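Local coordinates for extracellular solute-binding protein family 1 (Kribbella flavida, PDB 5IXP) that probably binds a solute outside the cell, as a family 1 extracellular solute-binding protein, and hands it to an ABC transporter for uptake, at residues Pro1-Thr5 with Gln283-Ala287; Leu124-Leu130 with Arg153-Met158; Ser166-Trp171 with Leu367-Asp371; Ala181-Asp187 with Gln350-Asp356. All blocks are in the same frame, centred on the assembly; numbering follows the deposited sequence. Where two conformers were deposited one is given.

Interaction 1 of 4, residues Pro1-Thr5 with Gln283-Ala287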
# COMPACT_ATOMS: atom_id res chain seq x y z
N PRO A 1 -6.44 14.57 34.87
CA PRO A 1 -6.99 14.81 33.53
C PRO A 1 -5.91 14.89 32.46
O PRO A 1 -5.21 15.89 32.30
CB PRO A 1 -7.69 16.16 33.68
CG PRO A 1 -7.02 16.83 34.88
CD PRO A 1 -6.10 15.83 35.54
N VAL A 2 -5.79 13.78 31.75
CA VAL A 2 -4.85 13.64 30.64
C VAL A 2 -5.57 14.08 29.38
O VAL A 2 -6.62 13.51 29.03
CB VAL A 2 -4.36 12.19 30.53
CG1 VAL A 2 -3.41 12.01 29.35
CG2 VAL A 2 -3.70 11.75 31.83
N GLU A 3 -5.05 15.08 28.69
CA GLU A 3 -5.65 15.51 27.43
C GLU A 3 -4.74 15.09 26.29
O GLU A 3 -3.57 15.49 26.24
CB GLU A 3 -5.93 17.02 27.42
CG GLU A 3 -6.72 17.45 28.65
CD GLU A 3 -7.29 18.86 28.57
OE1 GLU A 3 -8.45 19.01 29.01
OE2 GLU A 3 -6.60 19.77 28.10
N LEU A 4 -5.28 14.28 25.39
CA LEU A 4 -4.53 13.77 24.24
C LEU A 4 -5.17 14.25 22.96
O LEU A 4 -6.40 14.24 22.82
CB LEU A 4 -4.53 12.24 24.23
CG LEU A 4 -3.83 11.54 25.40
CD1 LEU A 4 -3.99 10.02 25.30
CD2 LEU A 4 -2.36 11.94 25.43
N THR A 5 -4.34 14.69 22.02
CA THR A 5 -4.77 14.96 20.66
C THR A 5 -4.26 13.85 19.76
O THR A 5 -3.15 13.33 19.97
CB THR A 5 -4.25 16.30 20.14
OG1 THR A 5 -2.87 16.44 20.48
CG2 THR A 5 -5.05 17.45 20.73
N GLN A 283 2.72 13.75 27.18
CA GLN A 283 2.12 12.56 27.78
C GLN A 283 2.50 11.32 26.98
O GLN A 283 1.62 10.60 26.49
CB GLN A 283 0.60 12.70 27.85
CG GLN A 283 0.08 13.91 28.59
CD GLN A 283 -0.15 13.63 30.05
OE1 GLN A 283 0.24 12.58 30.56
NE2 GLN A 283 -0.79 14.56 30.73
N PRO A 284 3.79 11.02 26.82
CA PRO A 284 4.16 9.92 25.92
C PRO A 284 3.64 8.57 26.39
O PRO A 284 3.28 7.74 25.54
CB PRO A 284 5.69 9.97 25.90
CG PRO A 284 6.07 10.71 27.16
CD PRO A 284 4.98 11.70 27.38
N ALA A 285 3.56 8.32 27.69
CA ALA A 285 3.10 7.01 28.14
C ALA A 285 1.60 6.84 27.88
O ALA A 285 1.16 5.78 27.42
CB ALA A 285 3.42 6.81 29.62
N GLU A 286 0.80 7.87 28.17
CA GLU A 286 -0.63 7.79 27.88
C GLU A 286 -0.89 7.77 26.39
O GLU A 286 -1.82 7.08 25.93
CB GLU A 286 -1.37 8.97 28.52
CG GLU A 286 -1.34 8.97 30.04
CD GLU A 286 -2.25 7.93 30.67
OE1 GLU A 286 -3.12 7.35 29.98
OE2 GLU A 286 -2.11 7.70 31.87
N ALA A 287 -0.10 8.52 25.61
CA ALA A 287 -0.23 8.49 24.15
C ALA A 287 0.09 7.11 23.61
O ALA A 287 -0.65 6.58 22.78
CB ALA A 287 0.70 9.54 23.52
O HOH W 1 -2.72 16.54 29.52
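With CG1 of V2 anti to the backbone N (chi1 178°) and the chain of E286 bent at chi2 (-75°), a valine methyl group and the methylene part of a glutamate meet across the gap between strand and helix. V2 CG1 lies 3.7 Å from E286 CG, and the two side chains cross obliquely. The same methyl also touches the amide of Q283, with V2 CG1 3.7 Å from Q283 CD. One valine branch thus fills the space between the two long polar side chains and meets mainly their carbon atoms.

Two residues on, the branches of L4 part company. L4 CD1 leans on the helix backbone, 3.7 Å from E286 O, while L4 CD2 sits 3.9 Å from Q283 CB and 4.3 Å from A287 CB. The polar link is a water: it accepts from E3 N at 2.9 Å and from Q283 NE2 at 3.0 Å, so the amide reaches the strand backbone through it. Q283 is the N-cap residue, and its carbonyl takes the first helical bond, from A287 N. V2 and L4 also bond through their backbones to strand 28-34 at K29. Alternate strand residues thus offer their side chains to the first turn of helix 284-294: a helix packed on the face of the sheet at strand 2-8, which runs parallel to its neighbours 28-34 and 58-62, as in the alpha/beta lobes of solute-binding proteins.

Interaction 2 of 4, residues Leu124-Leu130 with Arg153-Met158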
# COMPACT_ATOMS: atom_id res chain seq x y z
N LEU A 124 -13.81 -10.50 -20.17
CA LEU A 124 -12.72 -10.42 -21.14
C LEU A 124 -11.88 -11.69 -21.14
O LEU A 124 -11.46 -12.16 -22.20
CB LEU A 124 -11.85 -9.19 -20.86
CG LEU A 124 -12.57 -7.84 -20.91
CD1 LEU A 124 -11.60 -6.67 -20.67
CD2 LEU A 124 -13.35 -7.67 -22.22
N PHE A 125 -11.65 -12.28 -19.96
CA PHE A 125 -10.94 -13.55 -19.90
C PHE A 125 -11.69 -14.62 -20.69
O PHE A 125 -11.10 -15.36 -21.49
CB PHE A 125 -10.75 -14.01 -18.45
CG PHE A 125 -9.51 -13.46 -17.78
CD1 PHE A 125 -9.07 -12.16 -18.03
CD2 PHE A 125 -8.79 -14.24 -16.87
CE1 PHE A 125 -7.95 -11.64 -17.40
CE2 PHE A 125 -7.66 -13.74 -16.23
CZ PHE A 125 -7.23 -12.43 -16.50
N ALA A 126 -13.00 -14.72 -20.48
CA ALA A 126 -13.79 -15.73 -21.18
C ALA A 126 -13.64 -15.59 -22.69
O ALA A 126 -13.38 -16.57 -23.40
CB ALA A 126 -15.26 -15.62 -20.77
N ARG A 127 -13.77 -14.36 -23.19
CA ARG A 127 -13.72 -14.11 -24.62
C ARG A 127 -12.33 -14.36 -25.19
O ARG A 127 -12.19 -14.65 -26.39
CB ARG A 127 -14.18 -12.68 -24.90
CG ARG A 127 -15.67 -12.46 -24.63
CD ARG A 127 -16.07 -10.99 -24.55
NE ARG A 127 -15.38 -10.16 -25.53
CZ ARG A 127 -15.35 -8.82 -25.49
NH1 ARG A 127 -15.97 -8.16 -24.52
NH2 ARG A 127 -14.69 -8.15 -26.43
N ALA A 128 -11.30 -14.25 -24.36
CA ALA A 128 -9.94 -14.48 -24.80
C ALA A 128 -9.52 -15.93 -24.69
O ALA A 128 -8.39 -16.27 -25.04
CB ALA A 128 -8.97 -13.60 -23.99
N GLY A 129 -10.40 -16.81 -24.21
CA GLY A 129 -10.04 -18.21 -24.05
C GLY A 129 -9.29 -18.53 -22.78
O GLY A 129 -8.79 -19.65 -22.64
N LEU A 130 -9.18 -17.57 -21.85
CA LEU A 130 -8.54 -17.80 -20.57
C LEU A 130 -9.51 -18.48 -19.61
O LEU A 130 -10.72 -18.47 -19.83
CB LEU A 130 -8.09 -16.47 -19.97
CG LEU A 130 -6.82 -15.86 -20.55
CD1 LEU A 130 -6.59 -14.45 -20.01
CD2 LEU A 130 -5.63 -16.76 -20.24
N ARG A 153 -0.60 -13.72 -24.38
CA ARG A 153 -1.63 -14.63 -24.85
C ARG A 153 -2.97 -13.92 -24.96
O ARG A 153 -3.67 -14.02 -25.98
CB ARG A 153 -1.71 -15.83 -23.90
CG ARG A 153 -2.93 -16.71 -24.09
CD ARG A 153 -3.03 -17.79 -23.01
NE ARG A 153 -4.35 -18.43 -23.06
CZ ARG A 153 -4.76 -19.39 -22.23
NH1 ARG A 153 -3.96 -19.83 -21.26
NH2 ARG A 153 -5.98 -19.90 -22.36
N PHE A 154 -3.35 -13.18 -23.91
CA PHE A 154 -4.57 -12.39 -23.93
C PHE A 154 -4.57 -11.39 -25.07
O PHE A 154 -5.53 -11.30 -25.84
CB PHE A 154 -4.74 -11.66 -22.59
CG PHE A 154 -5.92 -10.71 -22.54
CD1 PHE A 154 -7.18 -11.17 -22.17
CD2 PHE A 154 -5.77 -9.37 -22.87
CE1 PHE A 154 -8.27 -10.31 -22.13
CE2 PHE A 154 -6.86 -8.51 -22.83
CZ PHE A 154 -8.11 -8.98 -22.46
N LYS A 155 -3.49 -10.62 -25.19
CA LYS A 155 -3.44 -9.54 -26.18
C LYS A 155 -3.57 -10.08 -27.59
O LYS A 155 -4.20 -9.44 -28.45
CB LYS A 155 -2.13 -8.77 -26.02
CG LYS A 155 -2.05 -7.50 -26.83
CD LYS A 155 -3.13 -6.54 -26.41
CE LYS A 155 -3.08 -5.27 -27.23
NZ LYS A 155 -4.45 -4.83 -27.60
N ALA A 156 -3.00 -11.26 -27.85
CA ALA A 156 -3.06 -11.82 -29.20
C ALA A 156 -4.50 -12.08 -29.62
O ALA A 156 -4.81 -12.04 -30.82
CB ALA A 156 -2.24 -13.12 -29.26
N LYS A 157 -5.38 -12.33 -28.66
CA LYS A 157 -6.79 -12.59 -28.91
C LYS A 157 -7.66 -11.34 -28.78
O LYS A 157 -8.81 -11.37 -29.22
CB LYS A 157 -7.31 -13.65 -27.93
CG LYS A 157 -6.48 -14.92 -27.91
CD LYS A 157 -6.98 -15.89 -28.96
CE LYS A 157 -8.43 -16.20 -28.70
NZ LYS A 157 -9.14 -16.66 -29.91
N MSE A 158 -7.15 -10.27 -28.18
CA MSE A 158 -7.98 -9.13 -27.82
C MSE A 158 -7.31 -7.82 -28.21
O MSE A 158 -6.81 -7.09 -27.35
CB MSE A 158 -8.26 -9.15 -26.31
CG MSE A 158 -8.82 -10.47 -25.80
SE MSE A 158 -10.69 -10.68 -26.32
CE MSE A 158 -11.51 -9.63 -24.89
O HOH W 2 -6.36 -18.09 -24.84
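A128 CB is the apolar hub, touching F154 CD1 at 3.5 Å and M158 CG at 3.6 Å. F154, its CG turned opposite its own amide nitrogen (chi1 175°), brings the ring edge close to the L124 carbonyl, while M158 CG lies over one ring face, toward its rim. M158, a selenomethionine, is bent at chi2 and chi3 and sends its CE to L124 CD2, 3.8 Å away; that methyl also lies over a face of the R127 guanidinium. With an alanine at F154 the space between A128 and L124 would probably be left unfilled, and M158 CG would lose the ring it lies on.

Flat-group packing recurs less certainly at R153: L130 has two conformers, and in the one described L130 CD2 sits over the guanidinium, 3.4 Å from R153 CZ.

Polar contacts gather at the chain turn. R153 NH2 gives a weak bond to G129 O (2.8 Å, 116° at the hydrogen), and a water bridges R153 NE and A128 O at 2.7 Å from each. G129, with positive phi, ends helix 122-127 in a Schellman motif. The contact therefore pairs a hydrophobic interior with a cationic rim, where the arginine serves carbonyls of the helix terminus.

Interaction 3 of 4, residues Ser166-Trp171 with Leu367-Asp371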
# COMPACT_ATOMS: atom_id res chain seq x y z
N SER A 166 -1.55 0.55 -16.26
CA SER A 166 -0.39 1.39 -16.56
C SER A 166 0.91 0.68 -16.21
O SER A 166 0.95 -0.19 -15.33
CB SER A 166 -0.45 2.75 -15.83
OG SER A 166 -0.23 2.63 -14.42
N ALA A 167 1.97 1.06 -16.91
CA ALA A 167 3.30 0.55 -16.59
C ALA A 167 3.71 0.96 -15.18
O ALA A 167 4.35 0.18 -14.46
CB ALA A 167 4.32 1.06 -17.61
N VAL A 168 3.37 2.18 -14.76
CA VAL A 168 3.83 2.68 -13.47
C VAL A 168 3.26 1.83 -12.33
O VAL A 168 3.99 1.44 -11.41
CB VAL A 168 3.47 4.17 -13.30
CG1 VAL A 168 3.62 4.60 -11.84
CG2 VAL A 168 4.39 5.02 -14.17
N LEU A 169 1.96 1.53 -12.36
CA LEU A 169 1.42 0.73 -11.26
C LEU A 169 2.00 -0.69 -11.26
O LEU A 169 2.20 -1.27 -10.19
CB LEU A 169 -0.11 0.69 -11.29
CG LEU A 169 -0.83 1.97 -10.84
CD1 LEU A 169 -2.31 1.70 -10.57
CD2 LEU A 169 -0.17 2.58 -9.61
N THR A 170 2.29 -1.24 -12.44
CA THR A 170 2.97 -2.53 -12.49
C THR A 170 4.37 -2.43 -11.88
O THR A 170 4.82 -3.33 -11.17
CB THR A 170 3.04 -3.05 -13.93
OG1 THR A 170 1.73 -3.04 -14.51
CG2 THR A 170 3.61 -4.47 -13.97
N TRP A 171 5.06 -1.32 -12.16
CA TRP A 171 6.36 -1.05 -11.55
C TRP A 171 6.27 -0.99 -10.04
O TRP A 171 7.11 -1.57 -9.33
CB TRP A 171 6.92 0.26 -12.10
CG TRP A 171 8.08 0.87 -11.32
CD1 TRP A 171 8.00 1.75 -10.26
CD2 TRP A 171 9.47 0.68 -11.58
NE1 TRP A 171 9.26 2.10 -9.85
CE2 TRP A 171 10.18 1.46 -10.64
CE3 TRP A 171 10.19 -0.08 -12.51
CZ2 TRP A 171 11.58 1.50 -10.60
CZ3 TRP A 171 11.58 -0.04 -12.47
CH2 TRP A 171 12.26 0.74 -11.52
N LEU A 367 9.32 6.08 -16.45
CA LEU A 367 8.58 4.95 -17.00
C LEU A 367 7.28 5.40 -17.65
O LEU A 367 6.89 4.87 -18.69
CB LEU A 367 8.33 3.91 -15.91
CG LEU A 367 7.65 2.63 -16.37
CD1 LEU A 367 8.42 1.99 -17.53
CD2 LEU A 367 7.52 1.66 -15.20
N ALA A 368 6.61 6.41 -17.07
CA ALA A 368 5.39 6.93 -17.67
C ALA A 368 5.68 7.55 -19.04
O ALA A 368 4.87 7.42 -19.96
CB ALA A 368 4.74 7.96 -16.75
N ARG A 369 6.83 8.23 -19.18
CA ARG A 369 7.18 8.79 -20.48
C ARG A 369 7.37 7.69 -21.52
O ARG A 369 6.95 7.84 -22.68
CB ARG A 369 8.43 9.65 -20.37
CG ARG A 369 8.21 10.97 -19.61
CD ARG A 369 9.40 11.93 -19.77
NE ARG A 369 10.66 11.35 -19.29
CZ ARG A 369 11.13 11.46 -18.05
NH1 ARG A 369 10.43 12.12 -17.12
NH2 ARG A 369 12.29 10.91 -17.74
N VAL A 370 7.97 6.56 -21.13
CA VAL A 370 8.07 5.42 -22.04
C VAL A 370 6.69 4.88 -22.37
O VAL A 370 6.36 4.63 -23.54
CB VAL A 370 8.96 4.32 -21.44
CG1 VAL A 370 9.00 3.13 -22.39
CG2 VAL A 370 10.36 4.84 -21.19
N ASP A 371 5.87 4.66 -21.33
CA ASP A 371 4.54 4.10 -21.51
C ASP A 371 3.72 4.94 -22.48
O ASP A 371 3.01 4.40 -23.33
CB ASP A 371 3.86 4.01 -20.14
CG ASP A 371 2.68 3.02 -20.09
OD1 ASP A 371 2.56 2.14 -20.97
OD2 ASP A 371 1.90 3.12 -19.13
O HOH W 3 2.81 4.31 -16.81
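S166 and D371 meet where helix 167-175 begins: S166 CA is 3.9 Å from D371 OD2. S166 is the N-cap, and its OG turns back over the helix start to accept from L169 N at 3.2 Å. A167 follows with the direct bond of the contact: its N donates to D371 OD2 at 3.0 Å, nearly straight (171°), reaching the oxygen from above the carboxylate plane, 55° out of it. A167 CB also packs on L367 CG. A water extends the grip to the next residue, accepting from V168 N at 3.0 Å and donating to D371 OD2 at 2.8 Å. The carboxylate thus faces the amino end of the helix, where the dipole would probably favour its negative charge; its other oxygen, OD1, is bonded to S213. A lysine in place of D371 would probably leave the A167 amide and the S213 hydroxyl without their carboxylate acceptor and set a positive charge at the helix start.

V168 CG2 reaches A368 CB, 3.9 Å away. One turn on from A167, W171 CB touches L367 CD2 at 3.5 Å, and that same methyl lies close to A167 O. The short helix axes pass 9.6 Å apart at 139°, closer to antiparallel than to perpendicular. Helix 195-209 flanks both partners, with I204 against A167 and W201 against L367, while helix 377-392 packs on V370 and R369 of helix 356-371.

Interaction 4 of 4, residues Ala181-Asp187 with Gln350-Asp356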
# COMPACT_ATOMS: atom_id res chain seq x y z
N ALA A 181 16.06 -2.00 -3.54
CA ALA A 181 15.67 -1.20 -4.68
C ALA A 181 16.67 -0.07 -4.83
O ALA A 181 17.61 -0.16 -5.63
CB ALA A 181 14.24 -0.66 -4.51
N TYR A 182 16.53 0.98 -4.03
CA TYR A 182 17.38 2.14 -4.19
C TYR A 182 18.50 2.22 -3.16
O TYR A 182 19.48 2.93 -3.40
CB TYR A 182 16.53 3.41 -4.13
CG TYR A 182 15.40 3.40 -5.14
CD1 TYR A 182 15.65 3.15 -6.49
CD2 TYR A 182 14.10 3.63 -4.74
CE1 TYR A 182 14.61 3.14 -7.42
CE2 TYR A 182 13.05 3.63 -5.66
CZ TYR A 182 13.31 3.38 -6.99
OH TYR A 182 12.27 3.38 -7.90
N TYR A 183 18.38 1.51 -2.04
CA TYR A 183 19.29 1.71 -0.92
C TYR A 183 19.86 0.39 -0.42
O TYR A 183 19.17 -0.64 -0.41
CB TYR A 183 18.60 2.41 0.25
CG TYR A 183 18.36 3.89 0.05
CD1 TYR A 183 19.32 4.82 0.41
CD2 TYR A 183 17.17 4.35 -0.49
CE1 TYR A 183 19.10 6.17 0.24
CE2 TYR A 183 16.93 5.70 -0.67
CZ TYR A 183 17.91 6.61 -0.30
OH TYR A 183 17.68 7.96 -0.46
N SER A 184 21.11 0.44 0.00
CA SER A 184 21.65 -0.58 0.88
C SER A 184 21.09 -0.40 2.29
O SER A 184 20.46 0.61 2.62
CB SER A 184 23.17 -0.51 0.93
OG SER A 184 23.59 0.53 1.81
N ASN A 185 21.36 -1.39 3.14
CA ASN A 185 20.86 -1.32 4.51
C ASN A 185 21.51 -0.21 5.34
O ASN A 185 20.99 0.12 6.41
CB ASN A 185 21.06 -2.67 5.20
CG ASN A 185 19.96 -3.64 4.86
OD1 ASN A 185 18.78 -3.27 4.86
ND2 ASN A 185 20.32 -4.88 4.56
N GLN A 186 22.61 0.37 4.87
CA GLN A 186 23.23 1.50 5.54
C GLN A 186 22.88 2.83 4.87
O GLN A 186 23.67 3.78 4.93
CB GLN A 186 24.75 1.32 5.62
CG GLN A 186 25.19 0.05 6.32
CD GLN A 186 25.22 -1.15 5.39
OE1 GLN A 186 25.30 -1.01 4.17
NE2 GLN A 186 25.16 -2.35 5.97
N ASP A 187 21.71 2.90 4.23
CA ASP A 187 21.21 4.12 3.58
C ASP A 187 22.16 4.62 2.49
O ASP A 187 22.23 5.82 2.22
CB ASP A 187 20.94 5.23 4.59
CG ASP A 187 19.69 4.98 5.40
OD1 ASP A 187 18.79 4.27 4.89
OD2 ASP A 187 19.60 5.48 6.54
N GLN A 350 12.95 -5.04 1.81
CA GLN A 350 13.58 -3.91 1.16
C GLN A 350 13.71 -2.74 2.14
O GLN A 350 12.72 -2.30 2.72
CB GLN A 350 12.76 -3.51 -0.06
CG GLN A 350 13.11 -2.23 -0.71
CD GLN A 350 12.21 -1.98 -1.89
OE1 GLN A 350 11.74 -0.86 -2.11
NE2 GLN A 350 11.94 -3.03 -2.66
N HIS A 351 14.93 -2.24 2.31
CA HIS A 351 15.14 -1.05 3.11
C HIS A 351 14.79 0.19 2.31
O HIS A 351 15.13 0.30 1.13
CB HIS A 351 16.60 -0.98 3.58
CG HIS A 351 16.92 0.27 4.34
ND1 HIS A 351 16.29 0.60 5.52
CD2 HIS A 351 17.78 1.27 4.08
CE1 HIS A 351 16.76 1.75 5.96
NE2 HIS A 351 17.67 2.18 5.10
N LYS A 352 14.08 1.12 2.94
CA LYS A 352 13.72 2.40 2.32
C LYS A 352 14.57 3.49 2.95
O LYS A 352 14.45 3.76 4.14
CB LYS A 352 12.24 2.72 2.51
CG LYS A 352 11.28 1.57 2.25
CD LYS A 352 10.83 1.56 0.82
CE LYS A 352 9.73 0.52 0.62
NZ LYS A 352 9.14 0.62 -0.73
N GLY A 353 15.41 4.13 2.14
CA GLY A 353 16.30 5.16 2.64
C GLY A 353 15.67 6.54 2.70
O GLY A 353 14.49 6.73 2.39
N PRO A 354 16.46 7.54 3.10
CA PRO A 354 15.89 8.85 3.47
C PRO A 354 15.19 9.58 2.34
O PRO A 354 14.37 10.46 2.62
CB PRO A 354 17.10 9.64 3.97
CG PRO A 354 18.16 8.62 4.24
CD PRO A 354 17.92 7.51 3.27
N ARG A 355 15.51 9.28 1.09
CA ARG A 355 14.89 9.97 -0.03
C ARG A 355 14.21 8.98 -0.97
O ARG A 355 14.14 9.22 -2.18
CB ARG A 355 15.93 10.82 -0.76
CG ARG A 355 16.45 11.98 0.10
CD ARG A 355 16.29 13.31 -0.64
NE ARG A 355 15.12 14.04 -0.20
CZ ARG A 355 14.71 15.19 -0.73
NH1 ARG A 355 15.38 15.73 -1.74
NH2 ARG A 355 13.61 15.80 -0.26
N ASP A 356 13.66 7.90 -0.41
CA ASP A 356 13.13 6.82 -1.25
C ASP A 356 11.99 7.31 -2.14
O ASP A 356 11.93 6.95 -3.33
CB ASP A 356 12.66 5.67 -0.37
CG ASP A 356 12.85 4.32 -1.04
OD1 ASP A 356 13.98 3.81 -1.01
OD2 ASP A 356 11.88 3.79 -1.62
O HOH W 4 16.42 -0.81 -1.04
O HOH W 5 14.78 1.47 -1.73
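D187 OD1 accepts from H351 NE2 at the edge of the imidazole, 162° at the hydrogen, with the two planes 27° apart; the 2.4 Å between these two is unusually short and its exact value doubtful. The histidine, its CG swung away from its own amide, reaches the type I turn S184-D187, and N185 O lies over one face, toward the rim.

Y183 OH accepts from R355 N at 3.0 Å. G353 CA lies over the centre of the Y183 ring, 3.3 Å from the centroid and 11° off the normal, a CH-pi contact with no room for a side chain; P354 CD meets the same ring at CE1.

Two waters serve the backbone. One accepts from A181 N and Y183 N and can donate to H351 O; the other accepts from Y182 N and can donate to D356 OD1 (2.6 Å) and H351 O. G353 N bonds weakly to D356 OD1. Q350 OE1 takes a weak bond from K352 NZ, which is bonded to N176, and rests on A181 CB; Q350 NE2 bonds to R175 O and L178 O.

The two loops lie beside helix 167-175, whose R175 touches A181 and Y182, and helix 356-371, where Y182 OH bonds to N360.

How the interactions relate
The chain starts in interaction 1, where the first strand meets helix 284-294 and closes a loop of 277 residues. Interaction 2 lies wholly within that span and joins two helical segments with only 22 residues between them, about 58 Å away between centres and across the chain's centre. Interaction 3 opens after it, helix 167-175 following helix 144-157, and reaches to the end of helix 356-371; interaction 4 opens and closes within its span, joining two loops. Both cross interaction 1, since their second segments lie beyond residue 287. Interactions 3 and 4 touch directly through W171 CZ2 and Y182 OH, 3.4 Å apart, and so tie helices 167-175 and 356-371 to the loops.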